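Local coordinates for Tol-Pal system protein TolB (Acinetobacter baumannii, PDB 7MX5) that probably works in the periplasm within the Tol-Pal system, helping the outer membrane to invaginate during cell division and to keep its integrity, at residues V329-I334 / P351-N356; M359-T364 / G370-M375. All blocks are in the same frame, centred on the assembly; numbering follows the deposited sequence.

Both contacts lie close to the centre of the molecule, about 10 and 9 Å from it, in the C-terminal beta-propeller, with their own centres about 12 Å apart. Contact 1 is a contact between blades: strand 328-333 of one sheet packs against the short strand 352-353, which opens the next. Contact 2 lies inside that next sheet, where strands 359-366 and 369-376 form a hairpin. The two follow each other along the chain and meet directly, since strand 352-353 is the sheet neighbour of strand 359-366; Ser352 N lies 2.9 Å from Val361 O, a probable hydrogen bond. Together they show how a propeller is built, by hydrogen bonds within a blade and apolar packing between blades.

Contact 1 (V329-I334 / P351-N356); sequences VAIQDI and PSFSPN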
# COMPACT_ATOMS: atom_id res chain seq x y z
N VAL A 329 4.74 -13.86 4.64
CA VAL A 329 4.98 -12.43 4.74
C VAL A 329 5.45 -12.14 6.16
O VAL A 329 4.76 -12.48 7.13
CB VAL A 329 3.72 -11.62 4.39
CG1 VAL A 329 3.97 -10.13 4.58
CG2 VAL A 329 3.28 -11.91 2.96
N ALA A 330 6.63 -11.54 6.29
CA ALA A 330 7.22 -11.31 7.59
C ALA A 330 7.63 -9.85 7.73
O ALA A 330 7.85 -9.14 6.74
CB ALA A 330 8.44 -12.21 7.83
N ILE A 331 7.72 -9.40 8.98
CA ILE A 331 8.13 -8.05 9.33
C ILE A 331 9.32 -8.14 10.27
O ILE A 331 9.22 -8.75 11.34
CB ILE A 331 6.98 -7.25 9.98
CG1 ILE A 331 5.74 -7.25 9.08
CG2 ILE A 331 7.43 -5.83 10.28
CD1 ILE A 331 5.97 -6.64 7.72
N GLN A 332 10.44 -7.54 9.87
CA GLN A 332 11.63 -7.48 10.71
C GLN A 332 11.86 -6.04 11.15
O GLN A 332 11.85 -5.12 10.32
CB GLN A 332 12.86 -8.01 9.98
CG GLN A 332 14.11 -8.06 10.86
CD GLN A 332 15.35 -8.49 10.11
OE1 GLN A 332 15.54 -9.68 9.84
NE2 GLN A 332 16.21 -7.54 9.78
N ASP A 333 12.08 -5.85 12.45
CA ASP A 333 12.45 -4.54 12.97
C ASP A 333 13.93 -4.30 12.69
O ASP A 333 14.78 -5.15 12.98
CB ASP A 333 12.17 -4.47 14.47
CG ASP A 333 12.03 -3.04 14.97
OD1 ASP A 333 13.06 -2.38 15.18
OD2 ASP A 333 10.87 -2.59 15.13
N ILE A 334 14.24 -3.14 12.10
CA ILE A 334 15.62 -2.85 11.73
C ILE A 334 16.47 -2.57 12.97
O ILE A 334 17.63 -2.99 13.04
CB ILE A 334 15.66 -1.68 10.73
CG1 ILE A 334 15.12 -2.13 9.37
CG2 ILE A 334 17.07 -1.13 10.59
CD1 ILE A 334 14.61 -1.00 8.51
N PRO A 351 6.10 -7.54 -0.89
CA PRO A 351 4.99 -6.81 -0.27
C PRO A 351 5.22 -5.31 -0.41
O PRO A 351 6.20 -4.85 -0.99
CB PRO A 351 5.03 -7.27 1.19
CG PRO A 351 6.25 -8.16 1.34
CD PRO A 351 7.08 -8.01 0.10
N SER A 352 4.29 -4.54 0.15
CA SER A 352 4.38 -3.08 0.08
C SER A 352 3.77 -2.47 1.33
O SER A 352 2.63 -2.77 1.67
CB SER A 352 3.68 -2.55 -1.18
OG SER A 352 4.17 -1.27 -1.53
N PHE A 353 4.55 -1.62 1.99
CA PHE A 353 4.09 -0.95 3.20
C PHE A 353 3.14 0.20 2.87
O PHE A 353 3.29 0.88 1.85
CB PHE A 353 5.29 -0.40 3.99
CG PHE A 353 5.75 -1.30 5.10
CD1 PHE A 353 4.92 -1.60 6.17
CD2 PHE A 353 7.03 -1.85 5.07
CE1 PHE A 353 5.36 -2.42 7.19
CE2 PHE A 353 7.46 -2.67 6.09
CZ PHE A 353 6.63 -2.96 7.15
N SER A 354 2.16 0.40 3.74
CA SER A 354 1.34 1.59 3.65
C SER A 354 2.12 2.79 4.20
O SER A 354 3.03 2.63 5.01
CB SER A 354 0.04 1.41 4.42
OG SER A 354 0.28 1.33 5.81
N PRO A 355 1.79 4.01 3.75
CA PRO A 355 2.54 5.19 4.20
C PRO A 355 2.65 5.33 5.71
O PRO A 355 3.68 5.82 6.19
CB PRO A 355 1.75 6.36 3.59
CG PRO A 355 1.09 5.79 2.39
CD PRO A 355 0.87 4.32 2.63
N ASN A 356 1.65 4.91 6.48
CA ASN A 356 1.72 5.01 7.93
C ASN A 356 2.43 3.83 8.58
O ASN A 356 2.62 3.83 9.80
CB ASN A 356 0.31 5.16 8.52
CG ASN A 356 -0.60 3.98 8.24
OD1 ASN A 356 -0.15 2.90 7.85
ND2 ASN A 356 -1.90 4.17 8.44
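Ile331 reaches Phe353 through two successive turns of its side chain: CG1 stands beside the backbone N (chi1 -55°), and the next torsion (chi2 -60°) swings CD1 out towards the ring. Val329 makes the companion contact with Pro351, and there CG1 is the branch that points across, anti to the backbone N (chi1 177°). This is blade-to-blade packing in a beta-propeller. Strand 328-333, third of four in its sheet, faces strand 352-353, the first strand of the following blade, and across the two segments the contact is made by apolar side chains.

The Ile331 and Phe353 side chains come at each other from opposite directions. The methyl CD1 stops 3.8 Å from CZ, the far end of the ring, and meets the ring obliquely. Two residues earlier on each segment, CG1 of Val329 lies 4.4 Å from CG of Pro351, a looser touch on the pyrrolidine ring. No hydrogen bond crosses between the segments; Val329 and Ile331 spend backbone bonds on strand 339-344 of their own blade.

Neighbouring strands extend this apolar layer. Ala317 touches both Ile331 and Phe353, while Tyr362 and Val360 of the next blade lie against Val329 and Pro351 respectively.

Beyond Phe353 the chain turns through Ser354, Pro355 and Asn356 towards strand 359-366. The Asn356 carboxamide is held from both ends: ND2 bonds to Pro129 O, and OD1 takes the amide of Gln358, closing an Asx turn. Ser354 OG pins the turn as well, for it is bonded to Met359 N and donates to Asn356 OD1 at 2.6 Å, approaching that oxygen from well outside the carbonyl plane.

Contact 2 (M359-T364 / G370-M375); sequences MVVYAT and GLLSIM
Val360 and Met375, Tyr362 and Ser373, Thr364 and Leu371 are the three hydrogen-bonded pairs of an antiparallel ladder, each joined by two backbone bonds. The strands run at 161° to one another. Ser373 N to Tyr362 O is short, at 2.8 Å, and nearly straight; Val360 N to Met375 O, at 2.9 Å, is the most bent of the six.

Between these pairs, alpha hydrogens fill in the ladder. Val361 CA lies 3.2 Å from Ser373 O, and Ile374 CA makes the matching contact with Val360 O.

The aromatic contact belongs to Tyr362. With CG set between its backbone N and carbonyl carbon (chi1 62°), the ring leans across to the partner strand. There Ser373 CB sits over one face, 3.8 Å from the ring centroid and 29° off the normal, a CH-pi contact, while Met375 CB comes to the ring edge.

The polar ends meet through water: one molecule lies 3.1 Å from Tyr362 OH and donates a weak bond to Ser373 OG. The main partner of that serine hydroxyl is Asn384 OD1 on the next strand.

Apolar packing covers both faces. On the Tyr362 face, Thr364 CG2 and Leu371 CD1 lie 3.6 Å apart, their side chains parallel, and Val360 and Met375 reach Leu342 of the preceding sheet. On the other, Val361 CG2 meets Ile374 CG1 at 3.7 Å and Ala363 packs on Leu372; Pro395 touches both Val361 and Leu372. Beside Ile374, the bent Met359 chain crosses at about a right angle, with SD 3.6 Å from Ile374 CG2.

With strand 352-353 on one side of the hairpin, strand 382-386 on the other, and neighbouring sheets over both faces, these are the two middle strands of a beta-propeller blade.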
# COMPACT_ATOMS: atom_id res chain seq x y z
N MET A 359 -0.15 -0.84 7.82
CA MET A 359 -0.72 -1.82 6.91
C MET A 359 0.36 -2.32 5.95
O MET A 359 1.43 -1.72 5.81
CB MET A 359 -1.88 -1.22 6.11
CG MET A 359 -3.15 -0.97 6.91
SD MET A 359 -3.97 -2.49 7.41
CE MET A 359 -5.28 -1.84 8.45
N VAL A 360 0.06 -3.43 5.28
CA VAL A 360 0.94 -3.99 4.26
C VAL A 360 0.08 -4.74 3.25
O VAL A 360 -0.84 -5.46 3.62
CB VAL A 360 2.02 -4.90 4.88
CG1 VAL A 360 1.39 -6.01 5.71
CG2 VAL A 360 2.92 -5.48 3.80
N VAL A 361 0.38 -4.54 1.97
CA VAL A 361 -0.34 -5.20 0.89
C VAL A 361 0.60 -6.19 0.21
O VAL A 361 1.81 -5.97 0.12
CB VAL A 361 -0.91 -4.18 -0.12
CG1 VAL A 361 0.21 -3.45 -0.85
CG2 VAL A 361 -1.85 -4.86 -1.11
N TYR A 362 0.03 -7.30 -0.24
CA TYR A 362 0.80 -8.34 -0.90
C TYR A 362 -0.15 -9.16 -1.77
O TYR A 362 -1.37 -9.13 -1.60
CB TYR A 362 1.52 -9.24 0.10
CG TYR A 362 0.60 -9.99 1.05
CD1 TYR A 362 0.01 -9.34 2.13
CD2 TYR A 362 0.32 -11.33 0.85
CE1 TYR A 362 -0.84 -10.01 2.99
CE2 TYR A 362 -0.53 -12.01 1.71
CZ TYR A 362 -1.10 -11.35 2.77
OH TYR A 362 -1.94 -12.02 3.63
N ALA A 363 0.44 -9.88 -2.72
CA ALA A 363 -0.32 -10.72 -3.65
C ALA A 363 -0.24 -12.17 -3.20
O ALA A 363 0.85 -12.68 -2.91
CB ALA A 363 0.21 -10.57 -5.08
N THR A 364 -1.38 -12.84 -3.16
CA THR A 364 -1.46 -14.23 -2.75
C THR A 364 -2.61 -14.90 -3.49
O THR A 364 -3.24 -14.29 -4.36
CB THR A 364 -1.60 -14.35 -1.22
OG1 THR A 364 -1.70 -15.73 -0.85
CG2 THR A 364 -2.85 -13.62 -0.75
N GLY A 370 -6.84 -15.36 -7.53
CA GLY A 370 -5.64 -14.58 -7.33
C GLY A 370 -6.02 -13.19 -6.84
O GLY A 370 -6.73 -12.47 -7.54
N LEU A 371 -5.56 -12.82 -5.65
CA LEU A 371 -6.08 -11.63 -4.98
C LEU A 371 -4.96 -10.86 -4.31
O LEU A 371 -3.85 -11.35 -4.12
CB LEU A 371 -7.15 -12.01 -3.95
CG LEU A 371 -6.76 -13.07 -2.91
CD1 LEU A 371 -6.18 -12.44 -1.66
CD2 LEU A 371 -7.97 -13.93 -2.56
N LEU A 372 -5.28 -9.62 -3.95
CA LEU A 372 -4.45 -8.80 -3.08
C LEU A 372 -4.97 -8.90 -1.65
O LEU A 372 -6.19 -8.96 -1.43
CB LEU A 372 -4.44 -7.34 -3.52
CG LEU A 372 -3.71 -6.96 -4.81
CD1 LEU A 372 -3.55 -5.45 -4.90
CD2 LEU A 372 -2.36 -7.66 -4.91
N SER A 373 -4.06 -8.93 -0.69
CA SER A 373 -4.41 -8.96 0.72
C SER A 373 -3.73 -7.81 1.44
O SER A 373 -2.55 -7.53 1.20
CB SER A 373 -4.02 -10.29 1.37
OG SER A 373 -5.06 -11.25 1.24
N ILE A 374 -4.47 -7.13 2.31
CA ILE A 374 -3.95 -6.05 3.13
C ILE A 374 -4.04 -6.48 4.58
O ILE A 374 -5.13 -6.84 5.06
CB ILE A 374 -4.70 -4.73 2.90
CG1 ILE A 374 -4.19 -4.05 1.62
CG2 ILE A 374 -4.52 -3.79 4.08
CD1 ILE A 374 -5.23 -3.21 0.92
N MET A 375 -2.91 -6.46 5.28
CA MET A 375 -2.85 -6.92 6.66
C MET A 375 -2.24 -5.83 7.54
O MET A 375 -1.33 -5.11 7.12
CB MET A 375 -2.02 -8.20 6.79
CG MET A 375 -2.86 -9.45 6.86
SD MET A 375 -2.01 -10.85 7.61
CE MET A 375 -2.14 -10.44 9.35
O HOH W 1 -4.37 -13.90 3.17